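Local coordinates for acyl-CoA dehydrogenase (PDB 3NF4), which probably oxidises acyl-CoA thioesters to their trans-2-enoyl products, using bound flavin-adenine dinucleotide as the electron acceptor, at residues Q323-K328 with Q375-V380; I366-I369 with T373-I376; G51-L56 with I167-K172. All blocks are in the same frame, centred on the assembly; numbering follows the deposited sequence.

Contact 1 of 3, residues Q323-K328 with Q375-V380. With FAD (flavin-adenine dinucleotide), chain C.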
loop_
_atom_site.group_PDB
_atom_site.type_symbol
_atom_site.label_atom_id
_atom_site.label_comp_id
_atom_site.label_asym_id
_atom_site.label_seq_id
_atom_site.Cartn_x
_atom_site.Cartn_y
_atom_site.Cartn_z
ATOM N N GLN A 323 8.704 7.388 19.561
ATOM C CA GLN A 323 7.416 7.948 19.216
ATOM C C GLN A 323 7.555 9.175 18.328
ATOM O O GLN A 323 6.674 9.449 17.484
ATOM C CB GLN A 323 6.595 8.216 20.480
ATOM C CG GLN A 323 6.276 6.921 21.271
ATOM C CD GLN A 323 7.240 6.602 22.421
ATOM O OE1 GLN A 323 8.334 7.181 22.543
ATOM N NE2 GLN A 323 6.822 5.670 23.288
ATOM N N ALA A 324 8.668 9.891 18.485
ATOM C CA ALA A 324 8.991 11.009 17.610
ATOM C C ALA A 324 9.430 10.591 16.196
ATOM O O ALA A 324 9.109 11.286 15.247
ATOM C CB ALA A 324 10.058 11.967 18.260
ATOM N N SER A 325 10.161 9.477 16.071
ATOM C CA SER A 325 10.468 8.890 14.754
ATOM C C SER A 325 9.211 8.398 14.016
ATOM O O SER A 325 9.049 8.610 12.804
ATOM C CB SER A 325 11.471 7.730 14.878
ATOM O OG SER A 325 12.764 8.271 15.027
ATOM N N ILE A 326 8.346 7.733 14.775
ATOM C CA ILE A 326 7.077 7.228 14.271
ATOM C C ILE A 326 6.216 8.420 13.799
ATOM O O ILE A 326 5.700 8.410 12.674
ATOM C CB ILE A 326 6.395 6.349 15.354
ATOM C CG1 ILE A 326 7.136 5.017 15.481
ATOM C CG2 ILE A 326 4.922 6.138 15.089
ATOM C CD1 ILE A 326 6.619 4.133 16.651
ATOM N N ALA A 327 6.100 9.456 14.619
ATOM C CA ALA A 327 5.323 10.647 14.206
ATOM C C ALA A 327 5.791 11.289 12.869
ATOM O O ALA A 327 4.980 11.610 12.003
ATOM C CB ALA A 327 5.284 11.699 15.336
ATOM N N LYS A 328 7.105 11.451 12.692
ATOM C CA LYS A 328 7.668 12.089 11.490
ATOM C C LYS A 328 7.444 11.230 10.232
ATOM O O LYS A 328 6.981 11.733 9.216
ATOM C CB LYS A 328 9.154 12.424 11.734
ATOM C CG LYS A 328 9.796 13.308 10.678
ATOM C CD LYS A 328 10.370 12.483 9.518
ATOM C CE LYS A 328 11.060 13.398 8.508
ATOM N NZ LYS A 328 11.195 12.758 7.186
ATOM N N GLN A 375 13.834 6.368 5.225
ATOM C CA GLN A 375 14.600 5.103 5.393
ATOM C C GLN A 375 15.439 5.114 6.713
ATOM O O GLN A 375 15.481 4.113 7.437
ATOM C CB GLN A 375 15.472 4.778 4.181
ATOM C CG GLN A 375 14.710 4.356 2.923
ATOM C CD GLN A 375 13.910 5.502 2.268
ATOM O OE1 GLN A 375 14.410 6.633 2.112
ATOM N NE2 GLN A 375 12.643 5.209 1.907
ATOM N N ILE A 376 16.074 6.238 7.022
ATOM C CA ILE A 376 16.733 6.419 8.334
ATOM C C ILE A 376 15.743 6.306 9.536
ATOM O O ILE A 376 16.071 5.637 10.548
ATOM C CB ILE A 376 17.620 7.737 8.355
ATOM C CG1 ILE A 376 19.040 7.413 7.911
ATOM C CG2 ILE A 376 17.728 8.379 9.728
ATOM C CD1 ILE A 376 19.198 7.144 6.445
ATOM N N GLN A 377 14.552 6.930 9.419
ATOM C CA GLN A 377 13.483 6.757 10.451
ATOM C C GLN A 377 13.182 5.283 10.744
ATOM O O GLN A 377 13.195 4.879 11.891
ATOM C CB GLN A 377 12.165 7.496 10.124
ATOM C CG GLN A 377 12.224 9.034 9.964
ATOM C CD GLN A 377 13.034 9.793 11.056
ATOM O OE1 GLN A 377 13.190 9.331 12.191
ATOM N NE2 GLN A 377 13.543 10.981 10.688
ATOM N N ARG A 378 12.933 4.483 9.705
ATOM C CA ARG A 378 12.728 3.059 9.863
ATOM C C ARG A 378 13.916 2.321 10.533
ATOM O O ARG A 378 13.729 1.335 11.283
ATOM C CB ARG A 378 12.387 2.403 8.511
ATOM C CG ARG A 378 11.036 2.863 7.862
ATOM C CD ARG A 378 10.779 2.091 6.522
ATOM N NE ARG A 378 9.418 2.307 6.049
ATOM C CZ ARG A 378 9.017 3.327 5.287
ATOM N NH1 ARG A 378 9.864 4.258 4.872
ATOM N NH2 ARG A 378 7.738 3.438 4.962
ATOM N N LEU A 379 15.133 2.779 10.238
ATOM C CA LEU A 379 16.346 2.165 10.796
ATOM C C LEU A 379 16.444 2.520 12.298
ATOM O O LEU A 379 16.707 1.659 13.130
ATOM C CB LEU A 379 17.588 2.592 9.990
ATOM C CG LEU A 379 18.985 2.109 10.408
ATOM C CD1 LEU A 379 19.057 0.564 10.616
ATOM C CD2 LEU A 379 20.104 2.586 9.429
ATOM N N VAL A 380 16.154 3.761 12.646
ATOM C CA VAL A 380 16.049 4.149 14.064
ATOM C C VAL A 380 15.023 3.293 14.853
ATOM O O VAL A 380 15.374 2.704 15.893
ATOM C CB VAL A 380 15.819 5.681 14.216
ATOM C CG1 VAL A 380 15.215 6.080 15.587
ATOM C CG2 VAL A 380 17.148 6.391 14.012
HETATM P PA FAD C . 22.078 10.584 1.201
HETATM O O1A FAD C . 22.583 10.438 2.610
HETATM O O2A FAD C . 23.102 10.610 0.098
HETATM O O5B FAD C . 21.059 9.371 0.889
HETATM C C5B FAD C . 20.606 9.015 -0.416
HETATM C C4B FAD C . 19.656 7.812 -0.313
HETATM O O4B FAD C . 20.277 6.677 0.327
HETATM C C3B FAD C . 18.415 8.154 0.501
HETATM O O3B FAD C . 17.276 7.571 -0.128
HETATM C C2B FAD C . 18.639 7.476 1.843
HETATM O O2B FAD C . 17.397 7.190 2.525
HETATM C C1B FAD C . 19.507 6.260 1.468
HETATM N N9A FAD C . 20.344 5.900 2.639
HETATM C C8A FAD C . 21.371 6.635 3.158
HETATM N N7A FAD C . 21.855 5.999 4.247
HETATM C C5A FAD C . 21.135 4.863 4.406
HETATM C C6A FAD C . 21.175 3.820 5.327
HETATM N N6A FAD C . 22.084 3.847 6.333
HETATM N N1A FAD C . 20.293 2.782 5.209
HETATM C C2A FAD C . 19.383 2.755 4.216
HETATM N N3A FAD C . 19.322 3.760 3.325
HETATM C C4A FAD C . 20.179 4.811 3.397
HETATM N N1 FAD C . 20.657 20.057 6.594
HETATM C C2 FAD C . 21.019 20.760 7.711
HETATM O O2 FAD C . 21.901 20.317 8.493
HETATM N N3 FAD C . 20.428 21.950 7.996
HETATM C C4 FAD C . 19.466 22.468 7.188
HETATM O O4 FAD C . 18.949 23.575 7.489
HETATM C C4X FAD C . 19.073 21.757 6.038
HETATM N N5 FAD C . 18.122 22.261 5.206
HETATM C C5X FAD C . 17.782 21.572 4.085
HETATM C C6 FAD C . 16.809 22.091 3.228
HETATM C C7 FAD C . 16.439 21.406 2.070
HETATM C C7M FAD C . 15.383 22.005 1.170
HETATM C C8 FAD C . 17.059 20.185 1.783
HETATM C C8M FAD C . 16.740 19.356 0.565
HETATM C C9 FAD C . 18.024 19.671 2.645
HETATM C C9A FAD C . 18.400 20.343 3.798
HETATM N N10 FAD C . 19.344 19.815 4.622
HETATM C C10 FAD C . 19.701 20.523 5.738
HETATM C "C1'" FAD C . 20.003 18.510 4.306
HETATM C "C2'" FAD C . 19.107 17.258 4.505
HETATM O "O2'" FAD C . 18.901 17.023 5.912
HETATM C "C3'" FAD C . 19.646 16.014 3.740
HETATM O "O3'" FAD C . 19.529 16.285 2.337
HETATM C "C4'" FAD C . 18.963 14.653 4.010
HETATM O "O4'" FAD C . 18.807 14.403 5.419
HETATM C "C5'" FAD C . 19.615 13.400 3.369
HETATM O "O5'" FAD C . 21.041 13.422 3.112
HETATM P P FAD C . 21.611 13.360 1.591
HETATM O O1P FAD C . 20.899 14.419 0.768
HETATM O O2P FAD C . 23.115 13.374 1.592
HETATM O O3P FAD C . 21.116 11.891 1.106
#
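In the C-terminal helical bundle of the acyl-CoA dehydrogenase fold, Ser325 of helix 321-346 meets Gln377 and Val380 of helix 374-383, while Lys328 runs past Gln377 one turn on. The two short segments run nearly antiparallel, at 151°, and their axes come within 9.4 Å. Ser325 OG donates a hydrogen bond to Gln377 OE1 at 3.1 Å, arriving almost in line with the carbonyl (165° at OE1). The same hydroxyl oxygen is packed closely by Val380 CG1, 3.3 Å away; the buried hydroxyl therefore has the amide oxygen and a Val380 methyl as close neighbours. The bend at chi2 (-46°) folds the Gln377 chain so that its amide lies between Ser325 and Lys328, OE1 at the serine and NE2 at the lysine methylenes. The Lys328 and Gln377 side chains cross at about a right angle, with Lys328 CD 3.7 Å from Gln377 NE2, a van der Waals contact of a methylene with the amide nitrogen. NE2 and the lysine ammonium find their hydrogen-bond partners outside the two segments: Gln377 NE2 bonds to Gly372 O, which Lys328 NZ also uses, together with Asn374 OD1 and Met367 O.

Residues of 375-380 on another side of the helix serve the cofactor. Gln375 OE1 accepts a weak hydrogen bond from the adenosine ribose hydroxyl O2B of FAD at 3.1 Å, and Ile376 CD1 packs on the adenine at 3.6 Å from C5A. Gln344 of the third subunit bonds Gln375 OE1 through NE2 and FAD through its backbone O, so the cofactor site crosses a subunit boundary. Within the chain, Arg251 of helix 247-274 packs on Ser325, Lys328 and Gln377 together, and Ile326 and Ala327 lie against Thr306 of helix 289-315.

Contact 2 of 3, residues I366-I369 with T373-I376. With FAD (flavin-adenine dinucleotide), chain C.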
loop_
_atom_site.group_PDB
_atom_site.type_symbol
_atom_site.label_atom_id
_atom_site.label_comp_id
_atom_site.label_asym_id
_atom_site.label_seq_id
_atom_site.Cartn_x
_atom_site.Cartn_y
_atom_site.Cartn_z
ATOM N N ILE A 366 9.770 16.821 -0.447
ATOM C CA ILE A 366 11.038 17.080 0.307
ATOM C C ILE A 366 10.889 16.737 1.812
ATOM O O ILE A 366 11.855 16.400 2.499
ATOM C CB ILE A 366 11.532 18.560 0.120
ATOM C CG1 ILE A 366 12.943 18.815 0.738
ATOM C CG2 ILE A 366 10.553 19.541 0.756
ATOM C CD1 ILE A 366 14.078 17.824 0.309
ATOM N N MET A 367 9.667 16.797 2.314
ATOM C CA MET A 367 9.387 16.428 3.694
ATOM C C MET A 367 9.710 14.954 4.017
ATOM O O MET A 367 10.150 14.621 5.153
ATOM C CB MET A 367 7.932 16.765 4.005
ATOM C CG MET A 367 7.788 17.742 5.082
ATOM S SD MET A 367 6.692 19.076 4.645
ATOM C CE MET A 367 7.869 20.379 4.263
ATOM N N GLN A 368 9.517 14.080 3.030
ATOM C CA GLN A 368 9.926 12.679 3.166
ATOM C C GLN A 368 11.472 12.520 3.265
ATOM O O GLN A 368 11.974 11.445 3.666
ATOM C CB GLN A 368 9.371 11.835 2.004
ATOM C CG GLN A 368 7.827 11.695 1.962
ATOM C CD GLN A 368 7.347 10.831 0.803
ATOM O OE1 GLN A 368 7.499 11.198 -0.367
ATOM N NE2 GLN A 368 6.764 9.661 1.129
ATOM N N ILE A 369 12.196 13.596 2.927
ATOM C CA ILE A 369 13.644 13.568 2.748
ATOM C C ILE A 369 14.442 14.279 3.858
ATOM O O ILE A 369 15.362 13.685 4.414
ATOM C CB ILE A 369 14.073 14.090 1.335
ATOM C CG1 ILE A 369 13.763 13.031 0.270
ATOM C CG2 ILE A 369 15.552 14.457 1.302
ATOM C CD1 ILE A 369 13.494 13.573 -1.127
ATOM N N THR A 373 15.775 11.046 6.436
ATOM C CA THR A 373 14.923 10.453 5.399
ATOM C C THR A 373 14.043 9.406 6.053
ATOM O O THR A 373 14.371 8.876 7.132
ATOM C CB THR A 373 15.739 9.772 4.219
ATOM O OG1 THR A 373 16.392 8.581 4.685
ATOM C CG2 THR A 373 16.798 10.707 3.633
ATOM N N ASN A 374 12.931 9.099 5.413
ATOM C CA ASN A 374 12.084 8.006 5.904
ATOM C C ASN A 374 12.714 6.583 5.940
ATOM O O ASN A 374 12.230 5.714 6.679
ATOM C CB ASN A 374 10.727 8.075 5.233
ATOM C CG ASN A 374 9.952 9.318 5.676
ATOM O OD1 ASN A 374 10.423 10.082 6.543
ATOM N ND2 ASN A 374 8.765 9.512 5.123
ATOM N N GLN A 375 13.834 6.368 5.225
ATOM C CA GLN A 375 14.600 5.103 5.393
ATOM C C GLN A 375 15.439 5.114 6.713
ATOM O O GLN A 375 15.481 4.113 7.437
ATOM C CB GLN A 375 15.472 4.778 4.181
ATOM C CG GLN A 375 14.710 4.356 2.923
ATOM C CD GLN A 375 13.910 5.502 2.268
ATOM O OE1 GLN A 375 14.410 6.633 2.112
ATOM N NE2 GLN A 375 12.643 5.209 1.907
ATOM N N ILE A 376 16.074 6.238 7.022
ATOM C CA ILE A 376 16.733 6.419 8.334
ATOM C C ILE A 376 15.743 6.306 9.536
ATOM O O ILE A 376 16.071 5.637 10.548
ATOM C CB ILE A 376 17.620 7.737 8.355
ATOM C CG1 ILE A 376 19.040 7.413 7.911
ATOM C CG2 ILE A 376 17.728 8.379 9.728
ATOM C CD1 ILE A 376 19.198 7.144 6.445
HETATM P PA FAD C . 22.078 10.584 1.201
HETATM O O1A FAD C . 22.583 10.438 2.610
HETATM O O2A FAD C . 23.102 10.610 0.098
HETATM O O5B FAD C . 21.059 9.371 0.889
HETATM C C5B FAD C . 20.606 9.015 -0.416
HETATM C C4B FAD C . 19.656 7.812 -0.313
HETATM O O4B FAD C . 20.277 6.677 0.327
HETATM C C3B FAD C . 18.415 8.154 0.501
HETATM O O3B FAD C . 17.276 7.571 -0.128
HETATM C C2B FAD C . 18.639 7.476 1.843
HETATM O O2B FAD C . 17.397 7.190 2.525
HETATM C C1B FAD C . 19.507 6.260 1.468
HETATM N N9A FAD C . 20.344 5.900 2.639
HETATM C C8A FAD C . 21.371 6.635 3.158
HETATM N N7A FAD C . 21.855 5.999 4.247
HETATM C C5A FAD C . 21.135 4.863 4.406
HETATM C C6A FAD C . 21.175 3.820 5.327
HETATM N N6A FAD C . 22.084 3.847 6.333
HETATM N N1A FAD C . 20.293 2.782 5.209
HETATM C C2A FAD C . 19.383 2.755 4.216
HETATM N N3A FAD C . 19.322 3.760 3.325
HETATM C C4A FAD C . 20.179 4.811 3.397
HETATM N N1 FAD C . 20.657 20.057 6.594
HETATM C C2 FAD C . 21.019 20.760 7.711
HETATM O O2 FAD C . 21.901 20.317 8.493
HETATM N N3 FAD C . 20.428 21.950 7.996
HETATM C C4 FAD C . 19.466 22.468 7.188
HETATM O O4 FAD C . 18.949 23.575 7.489
HETATM C C4X FAD C . 19.073 21.757 6.038
HETATM N N5 FAD C . 18.122 22.261 5.206
HETATM C C5X FAD C . 17.782 21.572 4.085
HETATM C C6 FAD C . 16.809 22.091 3.228
HETATM C C7 FAD C . 16.439 21.406 2.070
HETATM C C7M FAD C . 15.383 22.005 1.170
HETATM C C8 FAD C . 17.059 20.185 1.783
HETATM C C8M FAD C . 16.740 19.356 0.565
HETATM C C9 FAD C . 18.024 19.671 2.645
HETATM C C9A FAD C . 18.400 20.343 3.798
HETATM N N10 FAD C . 19.344 19.815 4.622
HETATM C C10 FAD C . 19.701 20.523 5.738
HETATM C "C1'" FAD C . 20.003 18.510 4.306
HETATM C "C2'" FAD C . 19.107 17.258 4.505
HETATM O "O2'" FAD C . 18.901 17.023 5.912
HETATM C "C3'" FAD C . 19.646 16.014 3.740
HETATM O "O3'" FAD C . 19.529 16.285 2.337
HETATM C "C4'" FAD C . 18.963 14.653 4.010
HETATM O "O4'" FAD C . 18.807 14.403 5.419
HETATM C "C5'" FAD C . 19.615 13.400 3.369
HETATM O "O5'" FAD C . 21.041 13.422 3.112
HETATM P P FAD C . 21.611 13.360 1.591
HETATM O O1P FAD C . 20.899 14.419 0.768
HETATM O O2P FAD C . 23.115 13.374 1.592
HETATM O O3P FAD C . 21.116 11.891 1.106
#
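Chi1 of -67° sets Asn374 CG beside its backbone N and brings the amide back over Gln368, while Thr373, with chi1 at 70°, holds OG1 between its own N and carbonyl carbon. The pair forms the N-terminal start of helix 374-383: Thr373 is the N-cap, and OG1 accepts a weak but straight capping bond from Ile376 N. The tight connection from helix 357-367 is closed by Asn374 N, which donates to Gln368 O at 3.1 Å. Thr373 adds a CA-H...O contact to the same oxygen, its CA 3.6 Å from Gln368 O, and this carbonyl is further bonded by Gln344 of a third subunit.

The Gln368 and Asn374 side chains cross at about a right angle, with Gln368 CB 3.9 Å from Asn374 ND2 and the amide planes 81° apart. Their polar ends look elsewhere: Asn374 OD1 to Lys328 and ND2 to Thr332 and Asp333, Gln368 OE1 to Lys365 and NE2 to Asp333. The helix cap is also part of the FAD site, for Thr373 OG1, besides taking the capping N-H, shares a 2.8 Å hydrogen bond with the ribose hydroxyl O2B of FAD.

Contact 3 of 3, residues G51-L56 with I167-K172. With FAD (flavin-adenine dinucleotide), chain C.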
loop_
_atom_site.group_PDB
_atom_site.type_symbol
_atom_site.label_atom_id
_atom_site.label_comp_id
_atom_site.label_asym_id
_atom_site.label_seq_id
_atom_site.Cartn_x
_atom_site.Cartn_y
_atom_site.Cartn_z
ATOM N N GLY A 51 9.710 41.631 5.825
ATOM C CA GLY A 51 8.787 42.150 6.839
ATOM C C GLY A 51 7.982 41.107 7.589
ATOM O O GLY A 51 7.488 41.367 8.696
ATOM N N VAL A 52 7.852 39.927 6.978
ATOM C CA VAL A 52 7.030 38.837 7.492
ATOM C C VAL A 52 7.522 38.246 8.835
ATOM O O VAL A 52 6.747 38.120 9.762
ATOM C CB VAL A 52 6.831 37.750 6.399
ATOM C CG1 VAL A 52 6.314 36.449 6.989
ATOM C CG2 VAL A 52 5.896 38.260 5.318
ATOM N N PHE A 53 8.798 37.886 8.933
ATOM C CA PHE A 53 9.341 37.330 10.184
ATOM C C PHE A 53 9.392 38.354 11.328
ATOM O O PHE A 53 9.347 37.973 12.502
ATOM C CB PHE A 53 10.716 36.689 9.971
ATOM C CG PHE A 53 10.673 35.395 9.167
ATOM C CD1 PHE A 53 10.341 34.195 9.772
ATOM C CD2 PHE A 53 10.975 35.393 7.805
ATOM C CE1 PHE A 53 10.298 33.028 9.051
ATOM C CE2 PHE A 53 10.925 34.226 7.064
ATOM C CZ PHE A 53 10.588 33.034 7.687
ATOM N N GLU A 54 9.494 39.640 10.971
ATOM C CA GLU A 54 9.451 40.752 11.923
ATOM C C GLU A 54 8.061 40.855 12.581
ATOM O O GLU A 54 7.962 41.064 13.791
ATOM C CB GLU A 54 9.866 42.070 11.233
ATOM N N GLN A 55 7.005 40.669 11.780
ATOM C CA GLN A 55 5.611 40.685 12.255
ATOM C C GLN A 55 5.184 39.496 13.126
ATOM O O GLN A 55 4.347 39.668 14.024
ATOM C CB GLN A 55 4.633 40.823 11.079
ATOM C CG GLN A 55 4.612 42.210 10.418
ATOM C CD GLN A 55 3.442 42.389 9.469
ATOM O OE1 GLN A 55 2.293 42.555 9.899
ATOM N NE2 GLN A 55 3.723 42.355 8.173
ATOM N N LEU A 56 5.709 38.294 12.840
ATOM C CA LEU A 56 5.400 37.097 13.637
ATOM C C LEU A 56 6.119 37.156 14.988
ATOM O O LEU A 56 5.566 36.783 16.037
ATOM C CB LEU A 56 5.802 35.818 12.892
ATOM C CG LEU A 56 5.101 35.382 11.599
ATOM C CD1 LEU A 56 5.891 34.268 10.941
ATOM C CD2 LEU A 56 3.662 34.943 11.831
ATOM N N ILE A 167 21.776 24.853 3.771
ATOM C CA ILE A 167 21.445 25.701 4.916
ATOM C C ILE A 167 20.176 26.518 4.652
ATOM O O ILE A 167 20.193 27.477 3.884
ATOM C CB ILE A 167 22.641 26.630 5.294
ATOM C CG1 ILE A 167 23.905 25.784 5.582
ATOM C CG2 ILE A 167 22.275 27.593 6.455
ATOM C CD1 ILE A 167 25.165 26.575 5.764
ATOM N N THR A 168 19.080 26.120 5.296
ATOM C CA THR A 168 17.823 26.876 5.327
ATOM C C THR A 168 17.998 28.271 5.933
ATOM O O THR A 168 18.493 28.409 7.056
ATOM C CB THR A 168 16.788 26.130 6.175
ATOM O OG1 THR A 168 16.491 24.876 5.547
ATOM C CG2 THR A 168 15.511 26.959 6.349
ATOM N N HIS A 169 17.567 29.292 5.190
ATOM C CA HIS A 169 17.808 30.688 5.554
ATOM C C HIS A 169 19.286 31.099 5.349
ATOM O O HIS A 169 19.728 32.143 5.828
ATOM C CB HIS A 169 17.324 30.969 6.984
ATOM C CG HIS A 169 16.132 31.872 7.055
ATOM N ND1 HIS A 169 15.066 31.638 7.899
ATOM C CD2 HIS A 169 15.837 33.011 6.383
ATOM C CE1 HIS A 169 14.166 32.594 7.741
ATOM N NE2 HIS A 169 14.609 33.441 6.829
ATOM N N GLY A 170 20.041 30.263 4.637
ATOM C CA GLY A 170 21.434 30.553 4.282
ATOM C C GLY A 170 21.614 31.914 3.621
ATOM O O GLY A 170 21.004 32.199 2.593
ATOM N N GLY A 171 22.441 32.762 4.228
ATOM C CA GLY A 171 22.663 34.098 3.703
ATOM C C GLY A 171 21.660 35.144 4.156
ATOM O O GLY A 171 21.678 36.257 3.636
ATOM N N LYS A 172 20.790 34.815 5.113
ATOM C CA LYS A 172 19.791 35.777 5.591
ATOM C C LYS A 172 19.551 35.719 7.101
ATOM O O LYS A 172 18.718 36.466 7.619
ATOM C CB LYS A 172 18.445 35.583 4.873
ATOM C CG LYS A 172 18.441 35.788 3.361
ATOM C CD LYS A 172 18.265 37.256 2.958
ATOM C CE LYS A 172 18.247 37.378 1.433
ATOM N NZ LYS A 172 17.970 38.762 0.946
HETATM P PA FAD C . 22.078 10.584 1.201
HETATM O O1A FAD C . 22.583 10.438 2.610
HETATM O O2A FAD C . 23.102 10.610 0.098
HETATM O O5B FAD C . 21.059 9.371 0.889
HETATM C C5B FAD C . 20.606 9.015 -0.416
HETATM C C4B FAD C . 19.656 7.812 -0.313
HETATM O O4B FAD C . 20.277 6.677 0.327
HETATM C C3B FAD C . 18.415 8.154 0.501
HETATM O O3B FAD C . 17.276 7.571 -0.128
HETATM C C2B FAD C . 18.639 7.476 1.843
HETATM O O2B FAD C . 17.397 7.190 2.525
HETATM C C1B FAD C . 19.507 6.260 1.468
HETATM N N9A FAD C . 20.344 5.900 2.639
HETATM C C8A FAD C . 21.371 6.635 3.158
HETATM N N7A FAD C . 21.855 5.999 4.247
HETATM C C5A FAD C . 21.135 4.863 4.406
HETATM C C6A FAD C . 21.175 3.820 5.327
HETATM N N6A FAD C . 22.084 3.847 6.333
HETATM N N1A FAD C . 20.293 2.782 5.209
HETATM C C2A FAD C . 19.383 2.755 4.216
HETATM N N3A FAD C . 19.322 3.760 3.325
HETATM C C4A FAD C . 20.179 4.811 3.397
HETATM N N1 FAD C . 20.657 20.057 6.594
HETATM C C2 FAD C . 21.019 20.760 7.711
HETATM O O2 FAD C . 21.901 20.317 8.493
HETATM N N3 FAD C . 20.428 21.950 7.996
HETATM C C4 FAD C . 19.466 22.468 7.188
HETATM O O4 FAD C . 18.949 23.575 7.489
HETATM C C4X FAD C . 19.073 21.757 6.038
HETATM N N5 FAD C . 18.122 22.261 5.206
HETATM C C5X FAD C . 17.782 21.572 4.085
HETATM C C6 FAD C . 16.809 22.091 3.228
HETATM C C7 FAD C . 16.439 21.406 2.070
HETATM C C7M FAD C . 15.383 22.005 1.170
HETATM C C8 FAD C . 17.059 20.185 1.783
HETATM C C8M FAD C . 16.740 19.356 0.565
HETATM C C9 FAD C . 18.024 19.671 2.645
HETATM C C9A FAD C . 18.400 20.343 3.798
HETATM N N10 FAD C . 19.344 19.815 4.622
HETATM C C10 FAD C . 19.701 20.523 5.738
HETATM C "C1'" FAD C . 20.003 18.510 4.306
HETATM C "C2'" FAD C . 19.107 17.258 4.505
HETATM O "O2'" FAD C . 18.901 17.023 5.912
HETATM C "C3'" FAD C . 19.646 16.014 3.740
HETATM O "O3'" FAD C . 19.529 16.285 2.337
HETATM C "C4'" FAD C . 18.963 14.653 4.010
HETATM O "O4'" FAD C . 18.807 14.403 5.419
HETATM C "C5'" FAD C . 19.615 13.400 3.369
HETATM O "O5'" FAD C . 21.041 13.422 3.112
HETATM P P FAD C . 21.611 13.360 1.591
HETATM O O1P FAD C . 20.899 14.419 0.768
HETATM O O2P FAD C . 23.115 13.374 1.592
HETATM O O3P FAD C . 21.116 11.891 1.106
#
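Thr168 OG1 donates a hydrogen bond to the flavin nitrogen N5 of FAD at 3.1 Å, one residue before His169, whose imidazole reaches out to the ring of Phe53. With chi1 at -64°, Thr168 keeps OG1 on the same side as its backbone N, so hydroxyl and N-H both face the flavin; Thr168 N makes a weak bond to FAD O4 at 3.4 Å. The two donors thus address neighbouring positions of the isoalloxazine and would help to fix its orientation.

The chain then reverses. A type II turn from Ile167 to Gly170, closed by Gly170 N to Ile167 O at 2.9 Å, carries His169 away from the cofactor and toward helix 52-57. There Phe53 and His169 approach from opposite directions and form an edge-to-face pair, ring centroids 5.0 Å apart and planes inclined at 61°, a tilted version of the T-shape. His169 CE1 lies over one face of Phe53, displaced toward the rim, and its nearest contact is Phe53 CZ at 3.6 Å. NE2 lies beyond the rim, 3.8 Å from Phe53 CE2, and is hydrogen-bonded to Tyr48 OH. The pair is buried, with Ala97 of helix 92-104 against both side chains and Ile130 and Val215 against the histidine.

On the strand side, backbone bonds join Ile167 to Thr218 and His169 to Pro216. The contact therefore docks a helix of the N-terminal domain onto the turn that follows strand 157-168 of the middle domain, one residue on from the flavin-binding Thr168. A threonine on this beta-domain facing N5 is consistent with the flavin site of acyl-CoA dehydrogenases, where N5 receives the hydride from the substrate.

Along the chain, contact 3 closes before contacts 1 and 2 open, and it joins the N-terminal and middle domains; the other two lie within the C-terminal helical domain. Contacts 1 and 2 have centres 9 Å apart, both use helix 374-383, and share Gln375 and Ile376. Lys328 NZ of contact 1 touches contact 2 directly. Contact 3 lies on the opposite side of the chain's centre, about 24 Å from contact 2 and 28 Å from contact 1 between centres, without touching either. FAD spans this gap: its adenosine end rests by 373-380 and its flavin by Thr168, so one extended cofactor bridges the middle and C-terminal domains.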